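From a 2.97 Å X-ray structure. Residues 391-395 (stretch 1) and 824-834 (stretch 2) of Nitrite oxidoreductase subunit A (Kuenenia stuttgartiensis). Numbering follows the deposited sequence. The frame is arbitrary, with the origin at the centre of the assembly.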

# COMPACT_ATOMS: atom_id res chain seq x y z
N THR B 391 -13.16 37.78 -34.21
CA THR B 391 -13.69 36.49 -33.80
C THR B 391 -12.89 35.79 -32.72
O THR B 391 -13.40 34.83 -32.13
CB THR B 391 -13.80 35.56 -35.02
OG1 THR B 391 -12.50 35.30 -35.54
CG2 THR B 391 -14.65 36.21 -36.10
N LEU B 392 -11.66 36.22 -32.45
CA LEU B 392 -10.70 35.58 -31.55
C LEU B 392 -10.18 34.26 -32.10
O LEU B 392 -9.52 33.51 -31.36
CB LEU B 392 -11.28 35.37 -30.14
CG LEU B 392 -11.67 36.66 -29.43
CD1 LEU B 392 -12.47 36.35 -28.17
CD2 LEU B 392 -10.44 37.49 -29.10
N LYS B 393 -10.47 33.94 -33.36
CA LYS B 393 -9.89 32.78 -34.01
C LYS B 393 -8.52 33.14 -34.56
O LYS B 393 -8.15 34.32 -34.64
CB LYS B 393 -10.77 32.32 -35.18
CG LYS B 393 -12.07 31.64 -34.87
CD LYS B 393 -12.69 31.18 -36.19
CE LYS B 393 -13.95 30.37 -36.00
NZ LYS B 393 -14.46 29.90 -37.32
N ARG B 394 -7.75 32.12 -34.93
CA ARG B 394 -6.49 32.41 -35.61
C ARG B 394 -6.78 32.87 -37.03
O ARG B 394 -7.72 32.40 -37.68
CB ARG B 394 -5.54 31.21 -35.64
CG ARG B 394 -5.30 30.48 -34.36
CD ARG B 394 -4.84 29.10 -34.72
NE ARG B 394 -5.27 28.11 -33.75
CZ ARG B 394 -4.65 27.88 -32.60
NH1 ARG B 394 -3.56 28.57 -32.27
NH2 ARG B 394 -5.12 26.96 -31.78
N VAL B 395 -5.95 33.79 -37.50
CA VAL B 395 -6.11 34.36 -38.83
C VAL B 395 -5.96 33.26 -39.87
O VAL B 395 -5.14 32.34 -39.73
CB VAL B 395 -5.06 35.46 -39.01
CG1 VAL B 395 -3.72 34.91 -38.57
CG2 VAL B 395 -5.01 35.96 -40.45
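Stretch 2 824-834: PTGRLQAYNDE

Two nitrogens crowd together in this contact: Arg-394 NH2 lies 2.7 Å from Gln-829 NE2, and since both are donors the pair is no hydrogen bond. Both nitrogens instead turn to one acceptor, Tyr-831 O, reached by Arg-394 NH2 at 3.1 Å and more weakly by Gln-829 NE2 at 3.4 Å. Gln-829 OE1 accepts from Thr-825 N at 3.1 Å and, very short, from Thr-825 OG1 at 2.5 Å. Neither stretch forms regular helix or strand; Leu-392 has positive phi (70°), and from first CA to last the stretches run nearly opposite ways. Their CA atoms come closest at Lys-393 and Asp-833, 4.9 Å apart. There the Asp-833 side chain packs its CB 3.6 Å from Lys-393 CA, while its OD2 accepts a weak but nearly straight hydrogen bond from Arg-394 N at 3.4 Å and forms a long salt bridge with Arg-394 NE at 3.8 Å. The arginine side chain starts sideways, yet its end comes nearer to stretch 2; Thr-825 covers one guanidinium face, with CG2 3.6 Å from Arg-394 NE. Tyr-831, whose CA-to-CB bond points toward stretch 1, donates from OH to Leu-392 O at 3.1 Å, near the ring plane. The Lys-393 side chain starts sideways and its end leads away, so its backbone and chain base lie against Asp-833.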

# COMPACT_ATOMS: atom_id res chain seq x y z
N PRO B 824 -5.01 20.93 -34.21
CA PRO B 824 -5.36 21.61 -35.47
C PRO B 824 -4.19 22.32 -36.13
O PRO B 824 -4.12 22.37 -37.36
CB PRO B 824 -6.45 22.60 -35.03
CG PRO B 824 -7.09 21.94 -33.87
CD PRO B 824 -5.98 21.22 -33.14
N THR B 825 -3.24 22.85 -35.35
CA THR B 825 -2.08 23.53 -35.90
C THR B 825 -0.87 22.62 -36.08
O THR B 825 0.12 23.05 -36.69
CB THR B 825 -1.67 24.71 -35.02
OG1 THR B 825 -1.25 24.24 -33.74
CG2 THR B 825 -2.83 25.69 -34.85
N GLY B 826 -0.91 21.39 -35.59
CA GLY B 826 0.29 20.57 -35.60
C GLY B 826 1.35 21.05 -34.65
O GLY B 826 2.52 20.68 -34.79
N ARG B 827 0.96 21.87 -33.67
CA ARG B 827 1.89 22.50 -32.74
C ARG B 827 1.31 22.43 -31.34
O ARG B 827 0.12 22.20 -31.14
CB ARG B 827 2.15 23.95 -33.12
CG ARG B 827 2.97 24.14 -34.37
CD ARG B 827 2.81 25.55 -34.90
NE ARG B 827 3.74 25.83 -35.98
CZ ARG B 827 4.89 26.47 -35.81
NH1 ARG B 827 5.69 26.68 -36.85
NH2 ARG B 827 5.25 26.90 -34.61
N LEU B 828 2.20 22.59 -30.36
CA LEU B 828 1.73 22.61 -28.97
C LEU B 828 0.86 23.85 -28.87
O LEU B 828 1.35 24.90 -29.22
CB LEU B 828 2.96 22.75 -28.08
CG LEU B 828 3.96 21.60 -28.15
CD1 LEU B 828 5.19 21.91 -27.34
CD2 LEU B 828 3.33 20.31 -27.68
N GLN B 829 -0.34 23.75 -28.30
CA GLN B 829 -1.23 24.93 -28.30
C GLN B 829 -1.45 25.51 -26.90
O GLN B 829 -1.77 24.78 -25.99
CB GLN B 829 -2.56 24.57 -28.95
CG GLN B 829 -2.41 23.74 -30.21
CD GLN B 829 -3.48 24.02 -31.23
OE1 GLN B 829 -3.30 23.81 -32.42
NE2 GLN B 829 -4.61 24.50 -30.78
N ALA B 830 -1.24 26.82 -26.78
CA ALA B 830 -1.52 27.58 -25.55
C ALA B 830 -2.85 28.31 -25.71
O ALA B 830 -3.21 29.04 -24.80
CB ALA B 830 -0.39 28.52 -25.27
N TYR B 831 -3.49 28.17 -26.86
CA TYR B 831 -4.74 28.87 -27.23
C TYR B 831 -5.68 27.91 -27.96
O TYR B 831 -5.18 27.07 -28.68
CB TYR B 831 -4.42 30.03 -28.17
CG TYR B 831 -5.52 31.05 -28.26
CD1 TYR B 831 -5.80 31.87 -27.19
CD2 TYR B 831 -6.29 31.17 -29.40
CE1 TYR B 831 -6.83 32.79 -27.25
CE2 TYR B 831 -7.32 32.08 -29.46
CZ TYR B 831 -7.58 32.90 -28.39
OH TYR B 831 -8.60 33.79 -28.42
N ASN B 832 -6.99 28.03 -27.75
CA ASN B 832 -7.98 27.17 -28.45
C ASN B 832 -9.07 28.07 -29.05
O ASN B 832 -9.73 28.74 -28.28
CB ASN B 832 -8.46 26.03 -27.55
CG ASN B 832 -7.46 24.91 -27.37
OD1 ASN B 832 -6.65 24.92 -26.46
ND2 ASN B 832 -7.51 23.91 -28.23
N ASP B 833 -9.27 28.05 -30.37
CA ASP B 833 -10.20 28.98 -31.00
C ASP B 833 -11.55 28.35 -31.32
O ASP B 833 -12.37 29.00 -31.97
CB ASP B 833 -9.58 29.59 -32.27
CG ASP B 833 -9.26 28.55 -33.32
OD1 ASP B 833 -9.40 27.34 -33.05
OD2 ASP B 833 -8.87 28.95 -34.44
N GLU B 834 -11.79 27.11 -30.90
CA GLU B 834 -13.05 26.45 -31.20
C GLU B 834 -14.22 27.25 -30.63
O GLU B 834 -14.10 27.84 -29.55
CB GLU B 834 -13.05 25.02 -30.64
CG GLU B 834 -12.19 24.05 -31.44
CD GLU B 834 -10.72 24.11 -31.04
OE1 GLU B 834 -10.39 24.83 -30.08
OE2 GLU B 834 -9.90 23.43 -31.70